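Local coordinates for protein ESSB (Geobacillus thermodenitrificans, PDB 2YNQ) that is an integral membrane component of the type VII secretion system, seen here as its extracellular domain and probably self-associating, at residues L31-E37 with I82-R86; Y112-K117 with K130-D135. One frame throughout, in Å; residues are numbered along the deposited sequence.

Contact 1: residues L31-E37 with I82-R86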
loop_
_atom_site.group_PDB
_atom_site.type_symbol
_atom_site.label_atom_id
_atom_site.label_comp_id
_atom_site.label_asym_id
_atom_site.label_seq_id
_atom_site.Cartn_x
_atom_site.Cartn_y
_atom_site.Cartn_z
ATOM N N LEU D 31 -3.760 20.889 1.351
ATOM C CA LEU D 31 -3.466 20.986 2.758
ATOM C C LEU D 31 -2.036 20.654 3.096
ATOM O O LEU D 31 -1.667 20.683 4.262
ATOM C CB LEU D 31 -4.412 20.097 3.548
ATOM C CG LEU D 31 -5.842 20.605 3.582
ATOM C CD1 LEU D 31 -6.732 19.654 4.345
ATOM C CD2 LEU D 31 -5.925 22.042 4.157
ATOM N N GLU D 32 -1.214 20.374 2.084
ATOM C CA GLU D 32 0.112 19.821 2.318
ATOM C C GLU D 32 1.058 20.722 3.125
ATOM O O GLU D 32 1.880 20.215 3.879
ATOM C CB GLU D 32 0.748 19.384 1.004
ATOM C CG GLU D 32 1.161 20.529 0.106
ATOM C CD GLU D 32 1.508 20.091 -1.315
ATOM O OE1 GLU D 32 1.579 18.857 -1.577
ATOM O OE2 GLU D 32 1.695 21.002 -2.166
ATOM N N ASP D 33 0.937 22.041 2.997
ATOM C CA ASP D 33 1.820 22.947 3.735
ATOM C C ASP D 33 1.367 23.225 5.159
ATOM O O ASP D 33 1.961 24.060 5.846
ATOM C CB ASP D 33 1.975 24.274 2.997
ATOM C CG ASP D 33 2.654 24.117 1.649
ATOM O OD1 ASP D 33 3.509 23.215 1.510
ATOM O OD2 ASP D 33 2.325 24.894 0.721
ATOM N N TYR D 34 0.319 22.535 5.595
ATOM C CA TYR D 34 -0.323 22.839 6.865
ATOM C C TYR D 34 -0.107 21.731 7.901
ATOM O O TYR D 34 -0.127 20.543 7.559
ATOM C CB TYR D 34 -1.826 23.094 6.659
ATOM C CG TYR D 34 -2.123 24.309 5.795
ATOM C CD1 TYR D 34 -1.973 25.591 6.303
ATOM C CD2 TYR D 34 -2.535 24.175 4.461
ATOM C CE1 TYR D 34 -2.224 26.696 5.519
ATOM C CE2 TYR D 34 -2.782 25.276 3.673
ATOM C CZ TYR D 34 -2.626 26.533 4.209
ATOM O OH TYR D 34 -2.878 27.653 3.468
ATOM N N ALA D 35 0.071 22.143 9.159
ATOM C CA ALA D 35 0.288 21.236 10.275
ATOM C C ALA D 35 -1.029 20.634 10.688
ATOM O O ALA D 35 -1.961 21.358 10.998
ATOM C CB ALA D 35 0.916 21.963 11.451
ATOM N N PRO D 36 -1.109 19.299 10.708
ATOM C CA PRO D 36 -2.360 18.608 11.013
ATOM C C PRO D 36 -2.826 18.792 12.455
ATOM O O PRO D 36 -4.025 18.760 12.706
ATOM C CB PRO D 36 -2.025 17.131 10.734
ATOM C CG PRO D 36 -0.573 17.048 10.820
ATOM C CD PRO D 36 -0.034 18.357 10.347
ATOM N N GLU D 37 -1.893 18.993 13.381
ATOM C CA GLU D 37 -2.213 19.087 14.796
ATOM C C GLU D 37 -3.050 20.342 15.098
ATOM O O GLU D 37 -3.810 20.369 16.053
ATOM C CB GLU D 37 -0.937 19.046 15.660
ATOM C CG GLU D 37 -0.009 17.825 15.430
ATOM C CD GLU D 37 0.844 17.931 14.141
ATOM O OE1 GLU D 37 1.044 19.039 13.599
ATOM O OE2 GLU D 37 1.326 16.892 13.643
ATOM N N ILE D 82 -2.667 10.535 8.784
ATOM C CA ILE D 82 -2.135 11.681 8.091
ATOM C C ILE D 82 -0.604 11.566 8.014
ATOM O O ILE D 82 -0.002 11.821 6.953
ATOM C CB ILE D 82 -2.566 13.013 8.758
ATOM C CG1 ILE D 82 -4.077 13.244 8.580
ATOM C CG2 ILE D 82 -1.736 14.178 8.198
ATOM C CD1 ILE D 82 -4.700 14.361 9.486
ATOM N N TYR D 83 0.029 11.163 9.112
ATOM C CA TYR D 83 1.495 10.985 9.071
ATOM C C TYR D 83 1.925 9.818 8.215
ATOM O O TYR D 83 2.968 9.885 7.538
ATOM C CB TYR D 83 2.106 10.792 10.450
ATOM C CG TYR D 83 1.886 11.919 11.414
ATOM C CD1 TYR D 83 2.035 13.255 11.030
ATOM C CD2 TYR D 83 1.569 11.639 12.742
ATOM C CE1 TYR D 83 1.828 14.289 11.958
ATOM C CE2 TYR D 83 1.376 12.643 13.665
ATOM C CZ TYR D 83 1.502 13.967 13.267
ATOM O OH TYR D 83 1.312 14.939 14.230
ATOM N N ILE D 84 1.170 8.726 8.275
ATOM C CA ILE D 84 1.425 7.635 7.347
ATOM C C ILE D 84 1.344 8.208 5.941
ATOM O O ILE D 84 2.248 7.993 5.141
ATOM C CB ILE D 84 0.426 6.472 7.468
ATOM C CG1 ILE D 84 0.663 5.664 8.753
ATOM C CG2 ILE D 84 0.520 5.594 6.234
ATOM C CD1 ILE D 84 1.985 4.800 8.794
ATOM N N GLY D 85 0.285 8.967 5.646
ATOM C CA GLY D 85 0.110 9.534 4.298
ATOM C C GLY D 85 1.248 10.459 3.876
ATOM O O GLY D 85 1.599 10.521 2.706
ATOM N N ARG D 86 1.830 11.182 4.833
ATOM C CA ARG D 86 2.889 12.142 4.521
ATOM C C ARG D 86 4.262 11.484 4.601
ATOM O O ARG D 86 5.277 12.150 4.470
ATOM C CB ARG D 86 2.828 13.371 5.442
ATOM C CG ARG D 86 1.592 14.190 5.252
ATOM C CD ARG D 86 1.497 15.421 6.139
ATOM N NE ARG D 86 0.433 16.311 5.635
ATOM C CZ ARG D 86 0.210 17.554 6.052
ATOM N NH1 ARG D 86 0.968 18.103 6.997
ATOM N NH2 ARG D 86 -0.770 18.263 5.503
#

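Contact 2: residues Y112-K117 with K130-D135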
loop_
_atom_site.group_PDB
_atom_site.type_symbol
_atom_site.label_atom_id
_atom_site.label_comp_id
_atom_site.label_asym_id
_atom_site.label_seq_id
_atom_site.Cartn_x
_atom_site.Cartn_y
_atom_site.Cartn_z
ATOM N N TYR D 112 8.390 2.257 8.144
ATOM C CA TYR D 112 9.684 2.696 8.617
ATOM C C TYR D 112 10.798 1.819 8.027
ATOM O O TYR D 112 11.889 2.316 7.703
ATOM C CB TYR D 112 9.710 2.695 10.152
ATOM C CG TYR D 112 10.995 3.157 10.775
ATOM C CD1 TYR D 112 11.639 4.317 10.349
ATOM C CD2 TYR D 112 11.560 2.444 11.812
ATOM C CE1 TYR D 112 12.839 4.749 10.960
ATOM C CE2 TYR D 112 12.747 2.849 12.424
ATOM C CZ TYR D 112 13.381 3.998 11.996
ATOM O OH TYR D 112 14.572 4.367 12.610
ATOM N N ARG D 113 10.510 0.529 7.868
ATOM C CA ARG D 113 11.460 -0.378 7.250
ATOM C C ARG D 113 11.852 0.146 5.870
ATOM O O ARG D 113 13.040 0.241 5.562
ATOM C CB ARG D 113 10.934 -1.817 7.193
ATOM C CG ARG D 113 12.060 -2.840 7.091
ATOM C CD ARG D 113 11.601 -4.294 7.299
ATOM N NE ARG D 113 11.436 -5.016 6.042
ATOM C CZ ARG D 113 12.437 -5.439 5.267
ATOM N NH1 ARG D 113 13.704 -5.212 5.597
ATOM N NH2 ARG D 113 12.159 -6.098 4.148
ATOM N N GLU D 114 10.858 0.531 5.069
ATOM C CA GLU D 114 11.111 1.039 3.713
ATOM C C GLU D 114 12.038 2.241 3.740
ATOM O O GLU D 114 12.932 2.361 2.911
ATOM C CB GLU D 114 9.817 1.470 3.040
ATOM C CG GLU D 114 8.895 0.376 2.568
ATOM C CD GLU D 114 7.556 0.949 2.117
ATOM O OE1 GLU D 114 7.493 2.169 1.834
ATOM O OE2 GLU D 114 6.560 0.198 2.050
ATOM N N GLN D 115 11.813 3.126 4.703
ATOM C CA GLN D 115 12.568 4.356 4.801
ATOM C C GLN D 115 14.025 4.082 5.160
ATOM O O GLN D 115 14.940 4.797 4.710
ATOM C CB GLN D 115 11.925 5.289 5.820
ATOM C CG GLN D 115 12.610 6.636 5.915
ATOM C CD GLN D 115 12.065 7.486 7.038
ATOM O OE1 GLN D 115 10.845 7.567 7.247
ATOM N NE2 GLN D 115 12.967 8.136 7.769
ATOM N N ILE D 116 14.242 3.043 5.963
ATOM C CA ILE D 116 15.600 2.613 6.285
ATOM C C ILE D 116 16.254 2.042 5.031
ATOM O O ILE D 116 17.361 2.442 4.668
ATOM C CB ILE D 116 15.631 1.590 7.449
ATOM C CG1 ILE D 116 15.109 2.227 8.749
ATOM C CG2 ILE D 116 17.050 1.038 7.648
ATOM C CD1 ILE D 116 16.022 3.309 9.341
ATOM N N LYS D 117 15.540 1.136 4.365
ATOM C CA LYS D 117 15.987 0.530 3.110
ATOM C C LYS D 117 16.469 1.604 2.120
ATOM O O LYS D 117 17.529 1.460 1.511
ATOM C CB LYS D 117 14.863 -0.316 2.492
ATOM C CG LYS D 117 15.334 -1.460 1.600
ATOM C CD LYS D 117 15.061 -2.832 2.229
ATOM C CE LYS D 117 15.525 -3.992 1.319
ATOM N NZ LYS D 117 14.978 -5.312 1.798
ATOM N N LYS D 130 19.611 -2.291 11.749
ATOM C CA LYS D 130 18.313 -1.661 12.007
ATOM C C LYS D 130 17.144 -2.411 11.380
ATOM O O LYS D 130 16.138 -2.630 12.043
ATOM C CB LYS D 130 18.316 -0.180 11.611
ATOM C CG LYS D 130 17.086 0.592 12.100
ATOM C CD LYS D 130 17.479 1.863 12.845
ATOM C CE LYS D 130 17.258 1.691 14.350
ATOM N NZ LYS D 130 17.652 2.895 15.130
ATOM N N LEU D 131 17.281 -2.823 10.122
ATOM C CA LEU D 131 16.267 -3.671 9.504
ATOM C C LEU D 131 15.976 -4.877 10.392
ATOM O O LEU D 131 14.815 -5.247 10.582
ATOM C CB LEU D 131 16.713 -4.184 8.129
ATOM C CG LEU D 131 16.663 -3.340 6.852
ATOM C CD1 LEU D 131 15.627 -2.225 6.951
ATOM C CD2 LEU D 131 18.035 -2.785 6.520
ATOM N N ASP D 132 17.045 -5.471 10.926
ATOM C CA ASP D 132 16.965 -6.669 11.749
ATOM C C ASP D 132 16.252 -6.392 13.068
ATOM O O ASP D 132 15.368 -7.158 13.469
ATOM C CB ASP D 132 18.364 -7.268 11.973
ATOM C CG ASP D 132 18.942 -7.901 10.707
ATOM O OD1 ASP D 132 18.159 -8.250 9.793
ATOM O OD2 ASP D 132 20.181 -8.054 10.622
ATOM N N GLU D 133 16.617 -5.294 13.726
ATOM C CA GLU D 133 15.871 -4.836 14.897
ATOM C C GLU D 133 14.369 -4.708 14.592
ATOM O O GLU D 133 13.527 -5.079 15.417
ATOM C CB GLU D 133 16.388 -3.488 15.398
ATOM C CG GLU D 133 17.827 -3.460 15.908
ATOM C CD GLU D 133 18.255 -2.069 16.385
ATOM O OE1 GLU D 133 17.375 -1.187 16.586
ATOM O OE2 GLU D 133 19.479 -1.861 16.558
ATOM N N ILE D 134 14.035 -4.190 13.409
ATOM C CA ILE D 134 12.633 -3.902 13.068
ATOM C C ILE D 134 11.860 -5.174 12.832
ATOM O O ILE D 134 10.762 -5.347 13.341
ATOM C CB ILE D 134 12.506 -2.931 11.849
ATOM C CG1 ILE D 134 12.807 -1.498 12.287
ATOM C CG2 ILE D 134 11.118 -2.989 11.233
ATOM C CD1 ILE D 134 13.241 -0.600 11.162
ATOM N N ASP D 135 12.457 -6.068 12.060
ATOM C CA ASP D 135 11.833 -7.334 11.738
ATOM C C ASP D 135 11.590 -8.180 12.978
ATOM O O ASP D 135 10.591 -8.895 13.067
ATOM C CB ASP D 135 12.688 -8.077 10.719
ATOM C CG ASP D 135 12.569 -7.485 9.337
ATOM O OD1 ASP D 135 11.420 -7.257 8.877
ATOM O OD2 ASP D 135 13.619 -7.260 8.710
#

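Contact 1: residues L31-E37 with I82-R86
R86 reaches from just past the end of helix 75-85 into the turn L31-Y34, and its side chain carries most of the polar contact. CB, CG and CD meet no loop atom within 4.2 Å and act as a spacer: with CG anti to the carbonyl carbon (chi1 -65°) and the chain extended from CG to NE, the guanidinium is carried across to the loop backbone. NE turns to the hydroxyl of Y51 on helix 41-53, through a weak hydrogen bond. NH1 makes the good bond, to the carbonyl oxygen of Y34 at 2.7 Å, nearly straight at 158° and in the guanidinium plane. NH2 adds weak, bent bonds to the same Y34 O and to L31 O, the latter 2.9 Å away. E32 O sits over one face of the group, offset toward its rim. L31 O also accepts the backbone N-H of Y34, closing the type I turn, so it serves both the turn's own N-H and, weakly, the arginine. Cut back to an alanine here, the side chain would lose its NH1 and NH2 donors, and the turn is likely to be less firmly tied to the helix end.

P36 CD, 3.5 Å from R86 NH1, joins this polar grip to the apolar part. There P36 CB packs 3.9 Å from I82 CG2. Its CG comes within 3.8 Å of CE1 of Y83, whose side chain it crosses at about a right angle. The carboxylate of E37 is modelled too close to the Y83 hydroxyl for its details to be trusted. Away from the loop, I82 packs on A48 and Y51 of helix 41-53 and Y83 on helix 89-99. The arrangement is that of an all-helical domain in which an arginine just past a helix end ties down the carbonyls of an interhelical beta turn.

Contact 2: residues Y112-K117 with K130-D135
I116 and L131 meet at the apolar centre of an antiparallel helical hairpin, formed by helix 102-118 and the long helix 124-152. The local axes run at 170° to each other and come within 10.0 Å. The two side chains slide past one another in opposite directions, and CG2 of I116 touches CD1 of L131 at 3.6 Å. That same CD1 also lies 3.6 Å from CG of R113, so one leucine methyl is shared between an isoleucine branch and the aliphatic part of an arginine.

I134 continues the apolar seam. Its CD1 packs 3.5 Å from CD2 of Y112, meeting the ring obliquely, and is also near CG1 of I116. The side chains of Y112 and I134 cross at about a right angle, and the tyrosine ring has I116 CG1 of its own helix over one face. Y112 also packs on S89 and E90 of helix 89-99, so the hairpin leans on that helix here.

Toward one margin, the methylene chain of K130 fills in: its CG lies 4.0 Å from CD1 of I116, while its CD approaches the Y112 hydroxyl oxygen. At the other margin R113, whose side chain also packs on R62 of the second subunit, bends at chi3 (100°) and brings its NH1 beside CG of L131. Its charge is met by D135 in a long salt bridge, R113 NE to D135 OD1 at 3.6 Å. The guanidinium and carboxylate planes stand 53° apart, and OD1 lies well out of the guanidinium plane, with no N-H pointing at it.

Contact 1 closes before contact 2 opens, so the two follow one another along the chain, with their centres about 23 Å apart and their nearest atoms about 7 Å apart. Helix 89-99 bridges them: Y83 of contact 1 packs on it, and so does Y112 of contact 2. The centre of contact 1 is about 10 Å from the centre of the chain, that of contact 2 about 17 Å. The hairpin also faces the second subunit, whose S56 hydroxyl is hydrogen-bonded to E114, whereas neither segment of contact 1 touches that subunit. No residue of either contact is in the sodium site of R62, V65 and N67, but R113 of contact 2 packs on R62 of the second subunit.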